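Side-chain contacts in precorrin-8x Methyl Mutase (Thermus thermophilus, PDB 1V9C), which probably catalyses the methyl shift that rearranges precorrin-8X, a step on the pathway to adenosylcobalamin: residues B[71-74]-B[75-78]; B[91-95]-B[96-100]; B[191-194]-B[195-199]; B[138-141]-B[142-146]. One frame throughout, in Å; residues are numbered along the deposited sequence.

Contact 1. Residues B[71-74]-B[75-78]; sequences VDAR and MIAC
The flat carboxylate of Asp72 meets Ile76 through one oxygen. Asp72 OD1 lies 3.6 Å from Ile76 CD1, the far end of the isoleucine. Backbone N-H groups of the 134-136 loop take both oxygens: Gly134 N binds OD1, and Asn135 N and Ala136 N bind OD2. This grip holds the group against turning. A second flat group is the peptide carbonyl of Ala73, at the N-cap. Ala77 N reaches Ala73 O in the carbonyl plane, at 3.3 Å. Ile76 N adds a weak bond to the same oxygen. The following backbone bond, Cys78 N to Arg74 O, is 2.7 Å long and close to linear (172°). Beside these bonds, the side chains of Val71 and Ile76 run antiparallel alongside each other. Val71 CG1 and Ile76 CG2 are only 3.3 Å apart, tighter than usual for two carbons. Ile76 CG2 is there because it stands anti to its own backbone N, while CG1 carries CD1 off toward Asp72. An alanine in place of Ile76 would probably open a gap beside Val71 and remove the methyl that lies against Asp72 OD1. Arg74 NH2 bonds Asn81 OD1 of the second subunit, and Cys78 forms a disulfide with Cys78 of that subunit. The chemistry thus implies two roles: a fixed strand-to-helix turn inside the subunit, and a covalent and polar link across the dimer.

Contact 2. Residues B[91-95]-B[96-100]; sequences EVVEL and LAHPE
Glu94 reaches forward to Ala97 and His98 reaches back to Glu94 O across a type I beta turn, Leu95 to His98. The turn joins strand 92-94, the outermost of the sheet on that side within this chain, to helix 99-107. The two side chains make different approaches. Glu94 is bent at chi2 (57°), which folds its carboxylate over the turn. Glu94 OE1 comes to 3.1 Å from Ala97 N, in a weak bond, and to 3.3 Å from Ala97 CB. A leucine in place of Glu94 is likely to leave the amide of Ala97 without this weak side-chain partner. His98 comes from the other end of the turn. Its ring meets the strand edge-on: Glu94 O and Val93 CG1 lie near the ring plane, Val93 CG1 at 4.2 Å from His98 CD2. The side chains of Val93 and His98 meet at a slant. The turn itself is closed by His98 N on Leu95 O at 2.8 Å. That donor sits well above the carbonyl plane, as much as 61° out of it. Farther out, the ring of Tyr119 meets that of His98 with the planes at about 45°, and Leu95 packs on Ala116 and Ala120 of helix 112-122. His98 is also the N-cap of helix 99-107. Its ND1 accepts a weak capping bond from Glu100 N, which comes to the ring edge in plane at 3.4 Å.

Contact 3. Residues B[191-194]-B[195-199]; sequences TLVV and AALHA. With SO4 (sulfate ion), chain E.
His198 runs alongside Val194, one turn back on helix 190-205, and the two side chains leave the helix in a common direction. From CB outward, most atoms of the histidine have a near neighbour. His198 CB is 3.5 Å from Val194 O, which also accepts the backbone bond from His198 N. CG stays over the same carbonyl. It is anti to its own carbonyl carbon (chi1 -79°), and this turns the ring back along the helix toward Val194. At the ring, CE1 touches Val194 CG1 at 3.4 Å, neither squarely on the face nor at the edge. His198 ND1 gives its N-H to sulfate O1, 3.0 Å away and in the ring plane, with an angle of 151° at the hydrogen. NE2 accepts a hydrogen bond from Asn81 N. Both ring nitrogens are therefore engaged, which fixes the rotation of the ring. The same sulfate rests near the backbone of Ala195, with O3 at 3.4 Å from Ala195 CA, and it is also hydrogen-bonded to Arg35 NH2 from helix 30-40. On a neighbouring side of the helix, Val193 CG1 and Leu197 CD1 meet flank to flank at 3.7 Å, and both residues pack on Leu157 of strand 155-158. The sulfate probably came from the crystallisation liquor. The arrangement is nonetheless consistent with a small anion-binding pocket, built from a histidine and an arginine on two neighbouring helices.

Contact 4. Residues B[138-141]-B[142-146]; sequences TFLL and ALVEA
Helix 137-147 is the crossover of the beta-alpha-beta unit formed with strands 130-133 and 155-158, and here residues 138-141 meet 142-146 along its successive turns. Regular backbone bonds hold the helix. Leu143 N reaches Phe139 O at 2.9 Å and nearly straight (171°). Ala142 N reaches Thr138 O at 3.0 Å, and Glu145 N reaches Leu141 O at the same length. The place of Leu140 O is less sure, since the model sets it too close to Val144. Between side chains the contacts are loose and apolar. Leu140 CD1 stands 4.5 Å from Leu143 CD2, a branch-end to branch-end approach, and 4.4 Å from Val144 CG2, whose place is also doubtful. With CG anti to its backbone N (chi1 174°), Leu143 brings CD2 to the side of Leu140. CB atoms also rest on carbonyl oxygens: Leu143 CB lies 3.4 Å from Phe139 O, and Ala142 CB lies 3.5 Å from Thr138 O. The helix packs on several elements. Phe139 and Leu143 lie against strand 130-133, where both touch Val131. Leu140, Leu141 and Val144 meet helix 166-174, through Ala169, Glu168 and Ala172. Thr138, Phe139, Ala142 and Ala146 meet helix 112-122.

Contact 3 is the most central and is buried. Contact 4 is also buried, though farther from the centre of the chain. Contact 1 is partly buried, and contact 2 lies at the surface. Contacts 1 and 2 both leave neighbouring parallel strands for a helix, and the strands pair through Val71 with Val93 and Leu95. Both combine a turn with a helix start, with tight apolar contact in contact 1 and a side-chain cap in contact 2. Contacts 3 and 4 lie along single helices and are largely apolar, but contact 3 adds a bound anion. Ile76 of contact 1 packs on Val193 and Val194 of contact 3. Phe139 of contact 4 touches both Asp72 and Leu95, and so meets contacts 1 and 2.

Contact 1. Residues B[71-74]-B[75-78]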
loop_
_atom_site.group_PDB
_atom_site.type_symbol
_atom_site.label_atom_id
_atom_site.label_comp_id
_atom_site.label_asym_id
_atom_site.label_seq_id
_atom_site.Cartn_x
_atom_site.Cartn_y
_atom_site.Cartn_z
ATOM N N VAL B 71 -9.334 -4.889 -9.438
ATOM C CA VAL B 71 -8.386 -3.901 -8.978
ATOM C C VAL B 71 -7.300 -3.616 -9.999
ATOM O O VAL B 71 -7.065 -4.420 -10.909
ATOM C CB VAL B 71 -7.785 -4.347 -7.611
ATOM C CG1 VAL B 71 -8.901 -4.502 -6.609
ATOM C CG2 VAL B 71 -7.052 -5.681 -7.746
ATOM N N ASP B 72 -6.645 -2.468 -9.833
ATOM C CA ASP B 72 -5.594 -2.020 -10.747
ATOM C C ASP B 72 -4.160 -2.222 -10.260
ATOM O O ASP B 72 -3.228 -1.610 -10.798
ATOM C CB ASP B 72 -5.800 -0.540 -11.056
ATOM C CG ASP B 72 -5.340 0.357 -9.926
ATOM O OD1 ASP B 72 -5.220 -0.139 -8.785
ATOM O OD2 ASP B 72 -5.106 1.558 -10.177
ATOM N N ALA B 73 -3.971 -3.055 -9.242
ATOM C CA ALA B 73 -2.632 -3.315 -8.728
ATOM C C ALA B 73 -2.604 -4.546 -7.850
ATOM O O ALA B 73 -3.530 -4.792 -7.068
ATOM C CB ALA B 73 -2.099 -2.107 -7.944
ATOM N N ARG B 74 -1.526 -5.313 -7.978
ATOM C CA ARG B 74 -1.347 -6.529 -7.193
ATOM C C ARG B 74 -1.307 -6.243 -5.690
ATOM O O ARG B 74 -1.835 -7.027 -4.898
ATOM C CB ARG B 74 -0.071 -7.236 -7.634
ATOM C CG ARG B 74 1.116 -6.316 -7.722
ATOM C CD ARG B 74 2.150 -6.845 -8.694
ATOM N NE ARG B 74 3.292 -5.943 -8.802
ATOM C CZ ARG B 74 4.119 -5.917 -9.839
ATOM N NH1 ARG B 74 3.932 -6.745 -10.861
ATOM N NH2 ARG B 74 5.129 -5.059 -9.855
ATOM N N MET B 75 -0.709 -5.116 -5.299
ATOM C CA MET B 75 -0.642 -4.758 -3.878
ATOM C C MET B 75 -2.046 -4.776 -3.284
ATOM O O MET B 75 -2.249 -5.223 -2.158
ATOM C CB MET B 75 -0.022 -3.362 -3.677
ATOM C CG MET B 75 1.486 -3.343 -3.793
ATOM S SD MET B 75 2.231 -1.818 -3.160
ATOM C CE MET B 75 2.284 -2.139 -1.414
ATOM N N ILE B 76 -3.010 -4.274 -4.043
ATOM C CA ILE B 76 -4.397 -4.287 -3.584
ATOM C C ILE B 76 -4.902 -5.727 -3.480
ATOM O O ILE B 76 -5.498 -6.118 -2.470
ATOM C CB ILE B 76 -5.306 -3.499 -4.559
ATOM C CG1 ILE B 76 -4.942 -2.012 -4.481
ATOM C CG2 ILE B 76 -6.772 -3.749 -4.256
ATOM C CD1 ILE B 76 -5.748 -1.126 -5.395
ATOM N N ALA B 77 -4.647 -6.517 -4.524
ATOM C CA ALA B 77 -5.078 -7.906 -4.543
ATOM C C ALA B 77 -4.501 -8.649 -3.353
ATOM O O ALA B 77 -5.229 -9.327 -2.634
ATOM C CB ALA B 77 -4.638 -8.580 -5.832
ATOM N N CYS B 78 -3.196 -8.505 -3.131
ATOM C CA CYS B 78 -2.558 -9.207 -2.026
ATOM C C CYS B 78 -2.832 -8.541 -0.690
ATOM O O CYS B 78 -2.892 -9.211 0.338
ATOM C CB CYS B 78 -1.051 -9.319 -2.249
ATOM S SG CYS B 78 -0.543 -10.344 -3.671
#

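Contact 2. Residues B[91-95]-B[96-100]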
loop_
_atom_site.group_PDB
_atom_site.type_symbol
_atom_site.label_atom_id
_atom_site.label_comp_id
_atom_site.label_asym_id
_atom_site.label_seq_id
_atom_site.Cartn_x
_atom_site.Cartn_y
_atom_site.Cartn_z
ATOM N N GLU B 91 -14.642 -12.702 -5.211
ATOM C CA GLU B 91 -13.482 -12.964 -6.050
ATOM C C GLU B 91 -12.741 -11.687 -6.384
ATOM O O GLU B 91 -13.355 -10.670 -6.667
ATOM C CB GLU B 91 -13.897 -13.642 -7.354
ATOM C CG GLU B 91 -12.739 -13.857 -8.311
ATOM C CD GLU B 91 -13.157 -14.551 -9.609
ATOM O OE1 GLU B 91 -12.270 -14.887 -10.421
ATOM O OE2 GLU B 91 -14.368 -14.758 -9.819
ATOM N N VAL B 92 -11.416 -11.753 -6.347
ATOM C CA VAL B 92 -10.596 -10.607 -6.670
ATOM C C VAL B 92 -9.931 -10.824 -8.014
ATOM O O VAL B 92 -9.360 -11.870 -8.268
ATOM C CB VAL B 92 -9.467 -10.372 -5.628
ATOM C CG1 VAL B 92 -8.745 -9.074 -5.952
ATOM C CG2 VAL B 92 -10.041 -10.338 -4.210
ATOM N N VAL B 93 -9.998 -9.825 -8.877
ATOM C CA VAL B 93 -9.356 -9.930 -10.174
ATOM C C VAL B 93 -8.451 -8.727 -10.423
ATOM O O VAL B 93 -8.908 -7.583 -10.451
ATOM C CB VAL B 93 -10.394 -10.037 -11.303
ATOM C CG1 VAL B 93 -9.692 -9.997 -12.655
ATOM C CG2 VAL B 93 -11.164 -11.340 -11.156
ATOM N N GLU B 94 -7.160 -9.010 -10.576
ATOM C CA GLU B 94 -6.149 -8.003 -10.845
ATOM C C GLU B 94 -6.043 -7.874 -12.367
ATOM O O GLU B 94 -5.489 -8.744 -13.044
ATOM C CB GLU B 94 -4.812 -8.435 -10.224
ATOM C CG GLU B 94 -3.558 -7.836 -10.868
ATOM C CD GLU B 94 -3.544 -6.321 -10.887
ATOM O OE1 GLU B 94 -2.557 -5.740 -11.396
ATOM O OE2 GLU B 94 -4.515 -5.709 -10.396
ATOM N N LEU B 95 -6.578 -6.780 -12.893
ATOM C CA LEU B 95 -6.594 -6.547 -14.331
ATOM C C LEU B 95 -5.290 -6.128 -15.016
ATOM O O LEU B 95 -4.849 -6.792 -15.954
ATOM C CB LEU B 95 -7.704 -5.544 -14.665
ATOM C CG LEU B 95 -9.134 -5.971 -14.310
ATOM C CD1 LEU B 95 -10.119 -4.852 -14.622
ATOM C CD2 LEU B 95 -9.501 -7.222 -15.087
ATOM N N LEU B 96 -4.671 -5.041 -14.559
ATOM C CA LEU B 96 -3.434 -4.545 -15.172
ATOM C C LEU B 96 -2.288 -5.541 -15.308
ATOM O O LEU B 96 -1.489 -5.444 -16.240
ATOM C CB LEU B 96 -2.933 -3.301 -14.437
ATOM C CG LEU B 96 -3.779 -2.046 -14.647
ATOM C CD1 LEU B 96 -3.090 -0.871 -13.978
ATOM C CD2 LEU B 96 -3.953 -1.766 -16.133
ATOM N N ALA B 97 -2.195 -6.492 -14.388
ATOM C CA ALA B 97 -1.131 -7.484 -14.461
ATOM C C ALA B 97 -1.675 -8.799 -15.006
ATOM O O ALA B 97 -0.956 -9.790 -15.069
ATOM C CB ALA B 97 -0.520 -7.702 -13.083
ATOM N N HIS B 98 -2.948 -8.795 -15.396
ATOM C CA HIS B 98 -3.603 -9.986 -15.933
ATOM C C HIS B 98 -2.916 -10.452 -17.224
ATOM O O HIS B 98 -2.529 -9.635 -18.063
ATOM C CB HIS B 98 -5.077 -9.681 -16.202
ATOM C CG HIS B 98 -5.939 -10.898 -16.316
ATOM N ND1 HIS B 98 -5.723 -11.880 -17.257
ATOM C CD2 HIS B 98 -7.027 -11.287 -15.608
ATOM C CE1 HIS B 98 -6.640 -12.821 -17.126
ATOM N NE2 HIS B 98 -7.445 -12.486 -16.134
ATOM N N PRO B 99 -2.753 -11.777 -17.392
ATOM C CA PRO B 99 -2.113 -12.380 -18.567
ATOM C C PRO B 99 -2.690 -11.927 -19.908
ATOM O O PRO B 99 -1.981 -11.339 -20.728
ATOM C CB PRO B 99 -2.312 -13.875 -18.335
ATOM C CG PRO B 99 -2.274 -13.984 -16.855
ATOM C CD PRO B 99 -3.138 -12.821 -16.427
ATOM N N GLU B 100 -3.972 -12.213 -20.128
ATOM C CA GLU B 100 -4.636 -11.839 -21.369
ATOM C C GLU B 100 -4.483 -10.355 -21.637
ATOM O O GLU B 100 -4.121 -9.953 -22.745
ATOM C CB GLU B 100 -6.119 -12.216 -21.327
ATOM C CG GLU B 100 -6.407 -13.649 -21.777
ATOM C CD GLU B 100 -6.772 -14.583 -20.632
ATOM O OE1 GLU B 100 -5.967 -14.717 -19.685
ATOM O OE2 GLU B 100 -7.868 -15.187 -20.681
#

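Contact 3. Residues B[191-194]-B[195-199]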
loop_
_atom_site.group_PDB
_atom_site.type_symbol
_atom_site.label_atom_id
_atom_site.label_comp_id
_atom_site.label_asym_id
_atom_site.label_seq_id
_atom_site.Cartn_x
_atom_site.Cartn_y
_atom_site.Cartn_z
ATOM N N THR B 191 -3.101 1.184 -0.411
ATOM C CA THR B 191 -3.480 1.066 0.984
ATOM C C THR B 191 -4.856 1.673 1.280
ATOM O O THR B 191 -5.598 1.176 2.130
ATOM C CB THR B 191 -2.423 1.716 1.894
ATOM O OG1 THR B 191 -1.177 1.022 1.742
ATOM C CG2 THR B 191 -2.858 1.634 3.325
ATOM N N LEU B 192 -5.216 2.736 0.573
ATOM C CA LEU B 192 -6.508 3.347 0.835
ATOM C C LEU B 192 -7.621 2.457 0.267
ATOM O O LEU B 192 -8.630 2.242 0.914
ATOM C CB LEU B 192 -6.561 4.774 0.253
ATOM C CG LEU B 192 -5.771 5.915 0.920
ATOM C CD1 LEU B 192 -6.280 6.110 2.346
ATOM C CD2 LEU B 192 -4.262 5.636 0.911
ATOM N N VAL B 193 -7.431 1.916 -0.929
ATOM C CA VAL B 193 -8.460 1.037 -1.487
ATOM C C VAL B 193 -8.661 -0.178 -0.573
ATOM O O VAL B 193 -9.791 -0.498 -0.204
ATOM C CB VAL B 193 -8.089 0.506 -2.890
ATOM C CG1 VAL B 193 -9.252 -0.274 -3.456
ATOM C CG2 VAL B 193 -7.773 1.655 -3.808
ATOM N N VAL B 194 -7.564 -0.853 -0.213
ATOM C CA VAL B 194 -7.658 -2.026 0.660
ATOM C C VAL B 194 -8.435 -1.685 1.954
ATOM O O VAL B 194 -9.383 -2.374 2.326
ATOM C CB VAL B 194 -6.238 -2.564 1.021
ATOM C CG1 VAL B 194 -6.337 -3.653 2.084
ATOM C CG2 VAL B 194 -5.536 -3.102 -0.237
ATOM N N ALA B 195 -8.046 -0.603 2.620
ATOM C CA ALA B 195 -8.702 -0.198 3.871
ATOM C C ALA B 195 -10.196 0.064 3.691
ATOM O O ALA B 195 -11.009 -0.330 4.531
ATOM C CB ALA B 195 -8.008 1.043 4.451
ATOM N N ALA B 196 -10.546 0.742 2.604
ATOM C CA ALA B 196 -11.940 1.040 2.293
ATOM C C ALA B 196 -12.713 -0.268 2.021
ATOM O O ALA B 196 -13.846 -0.435 2.472
ATOM C CB ALA B 196 -12.023 1.975 1.067
ATOM N N LEU B 197 -12.103 -1.191 1.279
ATOM C CA LEU B 197 -12.756 -2.471 1.004
ATOM C C LEU B 197 -12.913 -3.241 2.318
ATOM O O LEU B 197 -13.988 -3.744 2.608
ATOM C CB LEU B 197 -11.946 -3.295 -0.013
ATOM C CG LEU B 197 -12.058 -2.759 -1.450
ATOM C CD1 LEU B 197 -11.032 -3.369 -2.393
ATOM C CD2 LEU B 197 -13.464 -3.070 -1.934
ATOM N N HIS B 198 -11.853 -3.326 3.125
ATOM C CA HIS B 198 -11.985 -4.032 4.387
ATOM C C HIS B 198 -13.100 -3.417 5.224
ATOM O O HIS B 198 -13.857 -4.129 5.872
ATOM C CB HIS B 198 -10.662 -4.029 5.146
ATOM C CG HIS B 198 -9.685 -5.047 4.643
ATOM N ND1 HIS B 198 -8.319 -4.896 4.757
ATOM C CD2 HIS B 198 -9.878 -6.232 4.014
ATOM C CE1 HIS B 198 -7.712 -5.936 4.217
ATOM N NE2 HIS B 198 -8.636 -6.761 3.757
ATOM N N ALA B 199 -13.230 -2.096 5.179
ATOM C CA ALA B 199 -14.277 -1.437 5.947
ATOM C C ALA B 199 -15.640 -1.832 5.406
ATOM O O ALA B 199 -16.571 -2.042 6.171
ATOM C CB ALA B 199 -14.111 0.072 5.889
HETATM S S SO4 E . -6.632 -2.563 7.049
HETATM O O1 SO4 E . -6.125 -3.099 5.771
HETATM O O2 SO4 E . -7.102 -3.654 7.915
HETATM O O3 SO4 E . -7.760 -1.665 6.774
HETATM O O4 SO4 E . -5.550 -1.825 7.729
#

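Contact 4. Residues B[138-141]-B[142-146]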
loop_
_atom_site.group_PDB
_atom_site.type_symbol
_atom_site.label_atom_id
_atom_site.label_comp_id
_atom_site.label_asym_id
_atom_site.label_seq_id
_atom_site.Cartn_x
_atom_site.Cartn_y
_atom_site.Cartn_z
ATOM N N THR B 138 -5.081 6.504 -15.830
ATOM C CA THR B 138 -5.543 6.262 -17.190
ATOM C C THR B 138 -6.524 5.093 -17.184
ATOM O O THR B 138 -7.354 4.951 -18.079
ATOM C CB THR B 138 -4.368 5.941 -18.152
ATOM O OG1 THR B 138 -3.813 4.666 -17.824
ATOM C CG2 THR B 138 -3.280 6.997 -18.042
ATOM N N PHE B 139 -6.427 4.251 -16.165
ATOM C CA PHE B 139 -7.339 3.129 -16.066
ATOM C C PHE B 139 -8.719 3.669 -15.678
ATOM O O PHE B 139 -9.735 3.263 -16.232
ATOM C CB PHE B 139 -6.855 2.132 -15.010
ATOM C CG PHE B 139 -7.816 1.004 -14.759
ATOM C CD1 PHE B 139 -8.020 0.021 -15.719
ATOM C CD2 PHE B 139 -8.534 0.939 -13.569
ATOM C CE1 PHE B 139 -8.925 -1.014 -15.502
ATOM C CE2 PHE B 139 -9.447 -0.098 -13.341
ATOM C CZ PHE B 139 -9.642 -1.075 -14.308
ATOM N N LEU B 140 -8.738 4.596 -14.730
ATOM C CA LEU B 140 -9.985 5.191 -14.253
ATOM C C LEU B 140 -10.661 6.015 -15.352
ATOM O O LEU B 140 -11.881 6.148 -15.381
ATOM C CB LEU B 140 -9.707 6.073 -13.036
ATOM C CG LEU B 140 -10.943 6.656 -12.351
ATOM C CD1 LEU B 140 -11.888 5.523 -11.944
ATOM C CD2 LEU B 140 -10.510 7.454 -11.134
ATOM N N LEU B 141 -9.855 6.572 -16.248
ATOM C CA LEU B 141 -10.379 7.350 -17.362
ATOM C C LEU B 141 -10.981 6.411 -18.400
ATOM O O LEU B 141 -12.065 6.663 -18.911
ATOM C CB LEU B 141 -9.269 8.177 -18.001
ATOM C CG LEU B 141 -8.930 9.454 -17.251
ATOM C CD1 LEU B 141 -7.783 10.152 -17.952
ATOM C CD2 LEU B 141 -10.155 10.353 -17.188
ATOM N N ALA B 142 -10.275 5.331 -18.715
ATOM C CA ALA B 142 -10.781 4.357 -19.677
ATOM C C ALA B 142 -12.103 3.840 -19.128
ATOM O O ALA B 142 -13.122 3.883 -19.809
ATOM C CB ALA B 142 -9.794 3.210 -19.843
ATOM N N LEU B 143 -12.081 3.380 -17.878
ATOM C CA LEU B 143 -13.280 2.868 -17.219
ATOM C C LEU B 143 -14.428 3.873 -17.236
ATOM O O LEU B 143 -15.577 3.500 -17.444
ATOM C CB LEU B 143 -12.976 2.484 -15.762
ATOM C CG LEU B 143 -14.172 2.061 -14.892
ATOM C CD1 LEU B 143 -14.877 0.858 -15.537
ATOM C CD2 LEU B 143 -13.705 1.717 -13.472
ATOM N N VAL B 144 -14.128 5.144 -17.007
ATOM C CA VAL B 144 -15.183 6.153 -16.993
ATOM C C VAL B 144 -15.813 6.332 -18.365
ATOM O O VAL B 144 -17.004 6.611 -18.476
ATOM C CB VAL B 144 -14.658 7.507 -16.491
ATOM C CG1 VAL B 144 -15.680 8.600 -16.759
ATOM C CG2 VAL B 144 -14.373 7.413 -15.000
ATOM N N GLU B 145 -15.003 6.172 -19.404
ATOM C CA GLU B 145 -15.482 6.291 -20.769
ATOM C C GLU B 145 -16.299 5.038 -21.050
ATOM O O GLU B 145 -17.349 5.100 -21.686
ATOM C CB GLU B 145 -14.295 6.400 -21.729
ATOM C CG GLU B 145 -13.359 7.553 -21.368
ATOM C CD GLU B 145 -12.235 7.768 -22.368
ATOM O OE1 GLU B 145 -11.382 8.652 -22.117
ATOM O OE2 GLU B 145 -12.205 7.062 -23.401
ATOM N N ALA B 146 -15.821 3.906 -20.543
ATOM C CA ALA B 146 -16.500 2.632 -20.721
ATOM C C ALA B 146 -17.848 2.632 -20.012
ATOM O O ALA B 146 -18.746 1.868 -20.370
ATOM C CB ALA B 146 -15.638 1.500 -20.190
#